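Local atomic coordinates of monomethylamine methyltransferase MtmB1 (Methanosarcina barkeri, PDB entry 1NTH), a protein that transfers the methyl group of monomethylamine to the corrinoid cofactor of its partner protein MtmC, a step in methanogenesis from methylamine. Residues V230-E235 against D258-I263; R15-E20 against T78-I83; I125-P130 against I363-A368; L45-E50 against G269-T274. One frame throughout, in Å; residues are numbered along the deposited sequence. Where two conformers were deposited one is given.

Contact 1: V230-E235 against D258-I263; sequences VSQLNE and DEQMPI
E235 OE2 is gripped from two directions, by the side-chain amide of N234 and by the backbone N of I263. N234 ND2 lies 2.9 Å from E235 OE2 and well above the carboxylate plane, whereas I263 N, 3.1 Å from E235 OE2, comes to the syn side from the opposite face; a water that also binds I263 O adds a third contact. The bend of E235 at chi2 (-66°) turns CD back toward the second segment, next to the cis peptide bond that precedes this residue. N234 uses its amide twice, since ND2 also donates to M261 O at 2.7 Å, and both acceptors lie close to the amide plane, which fixes the rotation of that group. A second water accepts from M261 N and lies within bonding reach of N234 OD1 and Q232 O.

Nearer the strands, Q232 crosses D258 at about a right angle, and NE2 gives a nearly straight bond of 2.7 Å to D258 OD2 on its syn side. V230 pairs in parallel with D258 and S231 with E259; E259 N to V230 O and Q232 N to E259 O, 2.8 Å, are the two bonds that flank E259 in this pairing.

Here two adjacent strands of the TIM barrel, 227-231 and 255-259, run out into loops. D258 OD1 and OD2 are further bonded by S289 and H294, helix 271-288 packs against D258, E235 and P262, and strand 293-300 continues the sheet beyond E259, Q260 and I263.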
# COMPACT_ATOMS: atom_id res chain seq x y z
N VAL A 230 2.15 -24.80 11.05
CA VAL A 230 3.13 -25.81 10.66
C VAL A 230 2.91 -26.92 11.70
O VAL A 230 2.85 -26.65 12.90
CB VAL A 230 4.58 -25.30 10.70
CG1 VAL A 230 4.96 -24.85 12.09
CG2 VAL A 230 5.52 -26.40 10.21
N SER A 231 2.76 -28.15 11.24
CA SER A 231 2.47 -29.26 12.14
C SER A 231 3.60 -30.24 12.43
O SER A 231 4.21 -30.78 11.51
CB SER A 231 1.27 -30.05 11.61
OG SER A 231 0.16 -29.21 11.37
N GLN A 232 3.87 -30.46 13.71
CA GLN A 232 4.89 -31.43 14.10
C GLN A 232 4.18 -32.78 14.09
O GLN A 232 2.96 -32.84 14.20
CB GLN A 232 5.40 -31.16 15.52
CG GLN A 232 6.22 -29.90 15.69
CD GLN A 232 6.89 -29.84 17.05
OE1 GLN A 232 7.62 -30.76 17.43
NE2 GLN A 232 6.65 -28.77 17.80
N LEU A 233 4.95 -33.86 13.96
CA LEU A 233 4.35 -35.19 13.95
C LEU A 233 4.48 -35.84 15.34
O LEU A 233 4.99 -35.22 16.27
CB LEU A 233 5.03 -36.04 12.88
CG LEU A 233 4.98 -35.45 11.47
CD1 LEU A 233 5.61 -36.42 10.48
CD2 LEU A 233 3.54 -35.15 11.07
N ASN A 234 4.01 -37.08 15.47
CA ASN A 234 4.06 -37.79 16.75
C ASN A 234 5.07 -38.93 16.76
O ASN A 234 4.96 -39.83 15.93
CB ASN A 234 2.68 -38.36 17.07
CG ASN A 234 1.62 -37.29 17.20
OD1 ASN A 234 1.24 -36.65 16.22
ND2 ASN A 234 1.13 -37.10 18.42
N GLU A 235 6.05 -38.91 17.66
CA GLU A 235 6.29 -37.86 18.66
C GLU A 235 7.73 -37.41 18.41
O GLU A 235 8.58 -38.24 18.08
CB GLU A 235 6.18 -38.41 20.09
CG GLU A 235 4.86 -39.09 20.44
CD GLU A 235 3.68 -38.13 20.46
OE1 GLU A 235 3.90 -36.90 20.45
OE2 GLU A 235 2.53 -38.62 20.50
N ASP A 258 3.37 -23.05 15.45
CA ASP A 258 3.81 -24.44 15.36
C ASP A 258 2.82 -25.22 16.23
O ASP A 258 2.44 -24.75 17.30
CB ASP A 258 5.23 -24.57 15.92
CG ASP A 258 5.63 -26.01 16.18
OD1 ASP A 258 6.38 -26.59 15.37
OD2 ASP A 258 5.18 -26.56 17.21
N GLU A 259 2.40 -26.39 15.78
CA GLU A 259 1.47 -27.18 16.57
C GLU A 259 1.94 -28.62 16.73
O GLU A 259 2.64 -29.15 15.88
CB GLU A 259 0.08 -27.18 15.94
CG GLU A 259 -0.01 -27.91 14.61
CD GLU A 259 -1.43 -27.99 14.09
OE1 GLU A 259 -1.65 -28.67 13.07
OE2 GLU A 259 -2.32 -27.37 14.71
N GLN A 260 1.55 -29.23 17.85
CA GLN A 260 1.88 -30.63 18.10
C GLN A 260 0.78 -31.14 19.00
O GLN A 260 0.34 -30.46 19.93
CB GLN A 260 3.25 -30.78 18.77
CG GLN A 260 3.91 -32.15 18.49
CD GLN A 260 3.51 -33.22 19.49
OE1 GLN A 260 3.34 -34.39 19.13
NE2 GLN A 260 3.38 -32.84 20.76
N MET A 261 0.30 -32.35 18.71
CA MET A 261 -0.77 -32.94 19.48
C MET A 261 -0.32 -34.28 20.05
O MET A 261 -0.56 -35.33 19.46
CB MET A 261 -2.00 -33.13 18.60
CG MET A 261 -2.56 -31.83 18.02
SD MET A 261 -1.52 -31.01 16.77
CE MET A 261 -1.94 -31.98 15.30
N PRO A 262 0.36 -34.25 21.21
CA PRO A 262 0.84 -35.49 21.84
C PRO A 262 -0.32 -36.43 22.17
O PRO A 262 -1.39 -35.99 22.58
CB PRO A 262 1.58 -34.99 23.07
CG PRO A 262 0.85 -33.73 23.43
CD PRO A 262 0.63 -33.08 22.08
N ILE A 263 -0.08 -37.72 21.98
CA ILE A 263 -1.12 -38.72 22.22
C ILE A 263 -0.98 -39.46 23.54
O ILE A 263 0.00 -40.17 23.77
CB ILE A 263 -1.13 -39.75 21.07
CG1 ILE A 263 -1.37 -39.04 19.74
CG2 ILE A 263 -2.22 -40.79 21.31
CD1 ILE A 263 -1.26 -39.94 18.52
O HOH W 1 1.34 -33.89 16.43
O HOH W 2 2.65 -40.33 23.03

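Contact 2: R15-E20 against T78-I83; sequences RAKVGE and TDTHRI
A16 and T80 make the first polar link where the C-terminal end of helix 9-18 is tied to a bulged beta hairpin, the small antiparallel unit of strands 75-77 and 82-84 at the protein surface. T80 OG1 donates to A16 O at 2.7 Å, and the same carbonyl oxygen lies 3.2 Å from R82 CD. K17 follows with its methylenes, CD resting against T80 CG2, while NZ bends back to the hydroxyl of Y13. K17 O sits over one face of the R82 guanidinium, off toward its rim, 3.2 Å from NE at an angle too poor for a hydrogen bond. Past V18, in the loop after the helix, G19 O accepts from R82 NH1 at 2.7 Å, the donor lying in the carbonyl plane and the oxygen near the plane of the guanidinium. The R82 chain is extended from CG to NE, and the turn at chi4 (-89°) sets CZ to the side of the extended chain. G19 CA makes a CA-H...O contact with I83 O at 3.4 Å. The bulge is of the G1 type, with H81 and R82 both facing C77. At E20 the chain joins the hairpin edge: I83 N donates to E20 O at 2.9 Å, and a water links E20 N to I83 O.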
# COMPACT_ATOMS: atom_id res chain seq x y z
N ARG A 15 21.28 -31.34 8.96
CA ARG A 15 21.47 -32.45 9.89
C ARG A 15 20.61 -33.67 9.57
O ARG A 15 21.04 -34.81 9.81
CB ARG A 15 21.21 -31.97 11.32
CG ARG A 15 22.13 -30.84 11.72
CD ARG A 15 21.91 -30.36 13.14
NE ARG A 15 22.70 -29.15 13.39
CZ ARG A 15 22.80 -28.55 14.57
NH1 ARG A 15 22.18 -29.04 15.63
NH2 ARG A 15 23.53 -27.45 14.67
N ALA A 16 19.42 -33.45 9.03
CA ALA A 16 18.53 -34.54 8.69
C ALA A 16 19.08 -35.42 7.57
O ALA A 16 18.69 -36.58 7.42
CB ALA A 16 17.17 -34.00 8.28
N LYS A 17 20.00 -34.87 6.78
CA LYS A 17 20.58 -35.61 5.67
C LYS A 17 21.76 -36.49 6.10
O LYS A 17 22.06 -37.48 5.43
CB LYS A 17 21.05 -34.65 4.57
CG LYS A 17 19.95 -33.79 3.98
CD LYS A 17 18.96 -34.60 3.15
CE LYS A 17 19.60 -35.09 1.85
NZ LYS A 17 20.04 -33.96 0.99
N VAL A 18 22.40 -36.15 7.21
CA VAL A 18 23.56 -36.91 7.67
C VAL A 18 23.44 -37.44 9.10
O VAL A 18 24.40 -37.99 9.64
CB VAL A 18 24.84 -36.06 7.58
CG1 VAL A 18 25.06 -35.61 6.14
CG2 VAL A 18 24.74 -34.85 8.50
N GLY A 19 22.27 -37.28 9.70
CA GLY A 19 22.07 -37.74 11.07
C GLY A 19 22.11 -39.25 11.20
O GLY A 19 22.21 -39.97 10.21
N GLU A 20 22.02 -39.72 12.44
CA GLU A 20 22.03 -41.16 12.73
C GLU A 20 20.85 -41.84 12.04
O GLU A 20 19.70 -41.43 12.21
CB GLU A 20 21.93 -41.38 14.24
CG GLU A 20 22.19 -42.81 14.68
CD GLU A 20 21.85 -43.04 16.15
OE1 GLU A 20 22.09 -42.13 16.97
OE2 GLU A 20 21.35 -44.13 16.48
N THR A 78 11.10 -38.13 9.11
CA THR A 78 10.46 -39.23 8.40
C THR A 78 10.93 -39.46 6.96
O THR A 78 10.91 -40.59 6.48
CB THR A 78 8.93 -39.07 8.38
OG1 THR A 78 8.59 -37.82 7.77
CG2 THR A 78 8.37 -39.11 9.79
N ASP A 79 11.33 -38.40 6.28
CA ASP A 79 11.77 -38.54 4.89
C ASP A 79 13.17 -39.09 4.72
O ASP A 79 13.44 -39.82 3.76
CB ASP A 79 11.64 -37.19 4.17
CG ASP A 79 10.20 -36.73 4.08
OD1 ASP A 79 9.40 -37.40 3.40
OD2 ASP A 79 9.87 -35.70 4.70
N THR A 80 14.07 -38.75 5.63
CA THR A 80 15.45 -39.22 5.55
C THR A 80 15.72 -40.40 6.48
O THR A 80 16.76 -41.04 6.38
CB THR A 80 16.44 -38.10 5.91
OG1 THR A 80 16.27 -37.73 7.28
CG2 THR A 80 16.21 -36.88 5.03
N HIS A 81 14.78 -40.67 7.37
CA HIS A 81 14.92 -41.76 8.33
C HIS A 81 16.17 -41.57 9.18
O HIS A 81 16.85 -42.54 9.54
CB HIS A 81 14.97 -43.10 7.60
CG HIS A 81 13.74 -43.39 6.80
ND1 HIS A 81 12.53 -43.68 7.38
CD2 HIS A 81 13.53 -43.38 5.46
CE1 HIS A 81 11.62 -43.84 6.43
NE2 HIS A 81 12.20 -43.66 5.26
N ARG A 82 16.48 -40.31 9.48
CA ARG A 82 17.64 -39.98 10.29
C ARG A 82 17.22 -39.07 11.44
O ARG A 82 16.15 -38.44 11.40
CB ARG A 82 18.72 -39.29 9.45
CG ARG A 82 19.39 -40.22 8.44
CD ARG A 82 20.25 -39.43 7.46
NE ARG A 82 20.87 -40.28 6.44
CZ ARG A 82 22.05 -40.87 6.57
NH1 ARG A 82 22.77 -40.71 7.68
NH2 ARG A 82 22.53 -41.62 5.58
N ILE A 83 18.06 -39.01 12.47
CA ILE A 83 17.78 -38.21 13.66
C ILE A 83 18.59 -36.91 13.71
O ILE A 83 19.79 -36.91 13.49
CB ILE A 83 18.10 -39.02 14.93
CG1 ILE A 83 17.27 -40.30 14.95
CG2 ILE A 83 17.82 -38.18 16.17
CD1 ILE A 83 17.71 -41.32 15.99
O HOH W 3 21.94 -37.96 14.80

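Contact 3: I125-P130 against I363-A368; sequences IVQGGP and ILSGVA
Q127 and S365 face each other inside the TIM barrel, where strands 125-128 and 363-366 run parallel, their axes 4.8 Å apart at closest approach and their directions differing by 17°. Far apart in sequence, the two strands help to close the ring. Backbone bonds come first and alternate as parallel pairing requires: L364 N to I125 O, Q127 N to L364 O at 2.7 Å, and G366 N to Q127 O. G129 N to G366 O completes the pairing of G128 with G366, just before the cis peptide that leads into V367. CA-H...O contacts reinforce the ladder, the shortest from G128 CA to G366 O at 3.1 Å.

Apolar packing involves the side of the sheet that carries I125, Q127, I363 and S365, with I125 CB against I363 CG1 and I363 CG2 against Q127 CB. On the other side V126 and L364 meet M386 of helix 380-393, as expected for the layer between strands and outer helices.

The polar side chains lie on the first of these faces. S365 OG is within hydrogen-bonding reach of both Q127 OE1 and O2 of the modified residue PYL at position 202, and its one proton cannot serve both. Q127 NE2 is held by T155. Q127 CG is anti to the backbone N (chi1 180°) and the chain stays extended beyond it; Q127 OE1 ends 3.0 Å from S365 OG.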
# COMPACT_ATOMS: atom_id res chain seq x y z
N ILE A 125 -6.97 -15.12 24.55
CA ILE A 125 -7.54 -14.77 23.26
C ILE A 125 -8.41 -15.93 22.82
O ILE A 125 -8.01 -17.09 22.92
CB ILE A 125 -6.42 -14.53 22.21
CG1 ILE A 125 -5.64 -13.27 22.57
CG2 ILE A 125 -7.02 -14.45 20.81
CD1 ILE A 125 -6.50 -12.02 22.68
N VAL A 126 -9.61 -15.63 22.33
CA VAL A 126 -10.53 -16.66 21.88
C VAL A 126 -10.47 -16.78 20.36
O VAL A 126 -10.92 -15.90 19.62
CB VAL A 126 -11.98 -16.33 22.30
CG1 VAL A 126 -12.94 -17.39 21.77
CG2 VAL A 126 -12.07 -16.26 23.82
N GLN A 127 -9.88 -17.88 19.89
CA GLN A 127 -9.76 -18.14 18.47
C GLN A 127 -10.85 -19.15 18.12
O GLN A 127 -10.70 -20.34 18.36
CB GLN A 127 -8.38 -18.71 18.15
CG GLN A 127 -8.15 -19.02 16.69
CD GLN A 127 -6.68 -19.09 16.35
OE1 GLN A 127 -6.05 -20.15 16.40
NE2 GLN A 127 -6.10 -17.94 16.02
N GLY A 128 -11.95 -18.66 17.56
CA GLY A 128 -13.06 -19.53 17.24
C GLY A 128 -13.24 -19.86 15.78
O GLY A 128 -12.99 -19.04 14.90
N GLY A 129 -13.70 -21.07 15.52
CA GLY A 129 -13.93 -21.49 14.16
C GLY A 129 -14.16 -22.98 14.08
O GLY A 129 -14.15 -23.66 15.11
N PRO A 130 -14.37 -23.52 12.86
CA PRO A 130 -14.60 -24.95 12.64
C PRO A 130 -13.41 -25.77 13.12
O PRO A 130 -13.48 -27.00 13.23
CB PRO A 130 -14.81 -25.04 11.13
CG PRO A 130 -15.47 -23.71 10.83
CD PRO A 130 -14.62 -22.75 11.63
N ILE A 363 -3.89 -18.44 24.03
CA ILE A 363 -4.91 -18.59 23.00
C ILE A 363 -5.70 -19.90 23.12
O ILE A 363 -5.12 -20.95 23.38
CB ILE A 363 -4.27 -18.54 21.59
CG1 ILE A 363 -3.55 -17.20 21.39
CG2 ILE A 363 -5.33 -18.76 20.52
CD1 ILE A 363 -2.73 -17.13 20.10
N LEU A 364 -7.01 -19.81 22.94
CA LEU A 364 -7.89 -20.98 22.97
C LEU A 364 -8.39 -21.12 21.54
O LEU A 364 -9.04 -20.21 21.02
CB LEU A 364 -9.08 -20.75 23.91
CG LEU A 364 -8.76 -20.24 25.32
CD1 LEU A 364 -10.05 -20.20 26.15
CD2 LEU A 364 -7.74 -21.15 25.98
N SER A 365 -8.10 -22.25 20.90
CA SER A 365 -8.50 -22.47 19.51
C SER A 365 -9.53 -23.60 19.40
O SER A 365 -9.18 -24.78 19.48
CB SER A 365 -7.26 -22.80 18.67
OG SER A 365 -7.49 -22.62 17.28
N GLY A 366 -10.80 -23.24 19.23
CA GLY A 366 -11.86 -24.23 19.13
C GLY A 366 -13.08 -23.73 18.37
O GLY A 366 -13.10 -22.57 17.96
N VAL A 367 -14.11 -24.55 18.23
CA VAL A 367 -14.17 -25.90 18.78
C VAL A 367 -14.45 -26.92 17.68
O VAL A 367 -15.42 -26.78 16.94
CB VAL A 367 -15.29 -25.99 19.84
CG1 VAL A 367 -15.43 -27.41 20.35
CG2 VAL A 367 -15.01 -25.02 20.99
N ALA A 368 -13.61 -27.95 17.58
CA ALA A 368 -13.82 -28.98 16.57
C ALA A 368 -14.75 -30.04 17.15
O ALA A 368 -14.31 -31.14 17.51
CB ALA A 368 -12.50 -29.59 16.16

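Contact 4: L45-E50 against G269-T274; sequences LDFKGE and GGIEET
F47 meets E272 and I271 in the first turn of helix 271-288, where a loop that contains an Asx turn and a type I' beta turn docks by L45 and F47. The ring of F47 presents one face to the aliphatic part of the glutamate: E272 CG lies 3.8 Å from the ring centroid, only 9° off the ring normal, a CH-pi contact over the centre. E272 gains this position with CG anti to the carbonyl carbon (chi1 -72°), and the bend at chi2 (80°) then swings CD away from an extended path and back toward the F47 backbone. Ring and glutamate chain run past each other in opposite directions, with the carboxylate plane 51° from that of the ring. One side chain thus serves both the apolar face and the polar backbone of the same residue.

I271 CG2 adds a methyl at 3.7 Å from F47 CD2, and L45 CB packs against E272 CG from the start of the loop. Other helices complete the setting: F47 stacks on W317 and touches L62, and L45 lies on M58 and L62. The carboxylates of D46 and E272 are near neighbours, which would probably disfavour a full charge on both, although the weak ion pair of E272 OE1 with K40 may offset this. D46 OD1 is engaged by K48 N, closing the Asx turn. The one hydrogen bond between the segments is nearly straight, from F47 N to the anti lone pair of E272 OE2 at 3.0 Å.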
# COMPACT_ATOMS: atom_id res chain seq x y z
N LEU A 45 8.52 -37.79 38.67
CA LEU A 45 7.32 -37.05 38.33
C LEU A 45 6.04 -37.77 38.77
O LEU A 45 5.84 -38.95 38.48
CB LEU A 45 7.27 -36.78 36.82
CG LEU A 45 8.47 -36.02 36.26
CD1 LEU A 45 8.26 -35.77 34.77
CD2 LEU A 45 8.66 -34.70 37.00
N ASP A 46 5.19 -37.03 39.47
CA ASP A 46 3.92 -37.55 39.97
C ASP A 46 2.98 -36.35 40.06
O ASP A 46 3.18 -35.47 40.90
CB ASP A 46 4.11 -38.17 41.35
CG ASP A 46 2.86 -38.87 41.86
OD1 ASP A 46 1.76 -38.64 41.30
OD2 ASP A 46 2.97 -39.66 42.82
N PHE A 47 1.97 -36.30 39.20
CA PHE A 47 1.03 -35.18 39.19
C PHE A 47 -0.05 -35.27 40.26
O PHE A 47 -0.81 -34.32 40.46
CB PHE A 47 0.41 -35.04 37.80
CG PHE A 47 1.40 -34.72 36.71
CD1 PHE A 47 2.73 -34.42 37.01
CD2 PHE A 47 1.00 -34.71 35.38
CE1 PHE A 47 3.64 -34.12 36.00
CE2 PHE A 47 1.91 -34.40 34.36
CZ PHE A 47 3.23 -34.11 34.67
N LYS A 48 -0.12 -36.41 40.93
CA LYS A 48 -1.08 -36.63 42.01
C LYS A 48 -2.52 -36.17 41.74
O LYS A 48 -3.15 -35.55 42.59
CB LYS A 48 -0.55 -35.96 43.28
CG LYS A 48 0.84 -36.44 43.66
CD LYS A 48 1.45 -35.62 44.77
CE LYS A 48 2.87 -36.09 45.07
NZ LYS A 48 3.55 -35.24 46.08
N GLY A 49 -3.02 -36.49 40.55
CA GLY A 49 -4.39 -36.14 40.21
C GLY A 49 -4.74 -34.69 39.96
O GLY A 49 -5.91 -34.38 39.70
N GLU A 50 -3.77 -33.79 40.03
CA GLU A 50 -4.03 -32.37 39.79
C GLU A 50 -4.09 -32.05 38.31
O GLU A 50 -3.33 -32.60 37.52
CB GLU A 50 -2.95 -31.50 40.42
CG GLU A 50 -2.96 -31.42 41.93
CD GLU A 50 -2.12 -30.26 42.44
OE1 GLU A 50 -0.91 -30.20 42.09
OE2 GLU A 50 -2.65 -29.41 43.17
N GLY A 269 3.72 -43.05 26.24
CA GLY A 269 3.20 -43.77 27.39
C GLY A 269 2.06 -43.05 28.07
O GLY A 269 1.17 -42.50 27.41
N GLY A 270 2.09 -43.03 29.40
CA GLY A 270 1.04 -42.41 30.19
C GLY A 270 1.04 -40.90 30.35
O GLY A 270 1.65 -40.17 29.56
N ILE A 271 0.36 -40.43 31.40
CA ILE A 271 0.23 -39.01 31.69
C ILE A 271 1.55 -38.25 31.83
O ILE A 271 1.83 -37.35 31.04
CB ILE A 271 -0.61 -38.78 32.96
CG1 ILE A 271 -2.03 -39.34 32.76
CG2 ILE A 271 -0.67 -37.28 33.29
CD1 ILE A 271 -2.93 -39.19 33.97
N GLU A 272 2.36 -38.60 32.83
CA GLU A 272 3.62 -37.89 33.02
C GLU A 272 4.54 -38.02 31.81
O GLU A 272 5.20 -37.06 31.41
CB GLU A 272 4.34 -38.38 34.27
CG GLU A 272 3.72 -37.94 35.60
CD GLU A 272 2.52 -38.78 36.01
OE1 GLU A 272 2.23 -39.79 35.33
OE2 GLU A 272 1.87 -38.42 37.02
N GLU A 273 4.58 -39.21 31.22
CA GLU A 273 5.43 -39.45 30.05
C GLU A 273 5.02 -38.57 28.87
O GLU A 273 5.87 -37.98 28.20
CB GLU A 273 5.36 -40.92 29.62
CG GLU A 273 5.93 -41.92 30.62
CD GLU A 273 4.93 -42.37 31.66
OE1 GLU A 273 5.22 -43.37 32.35
OE2 GLU A 273 3.85 -41.75 31.79
N THR A 274 3.72 -38.50 28.62
CA THR A 274 3.22 -37.70 27.51
C THR A 274 3.44 -36.21 27.77
O THR A 274 3.63 -35.43 26.84
CB THR A 274 1.72 -37.97 27.26
OG1 THR A 274 1.52 -39.37 27.01
CG2 THR A 274 1.22 -37.19 26.04

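Strand pairing in the barrel and docking at its periphery call on different chemistry. Contacts 1 and 3 belong to the same parallel sheet, their centres about 17 Å apart; contact 3 is the more deeply buried and relies chiefly on regular backbone bonds, while contact 1 leaves the strands and turns to side-chain amides, carboxylates and waters. Contact 2 lies at the surface, its centre about 27 Å from the centre of the chain, where a threonine and an arginine donate to backbone carbonyls at and just past the end of a helix. Contact 4, partly buried, combines ring packing with a single bond. Contact 1 touches both peripheral sites, through L233 on T78 and P262 on T274, whereas contact 3 touches none of the others.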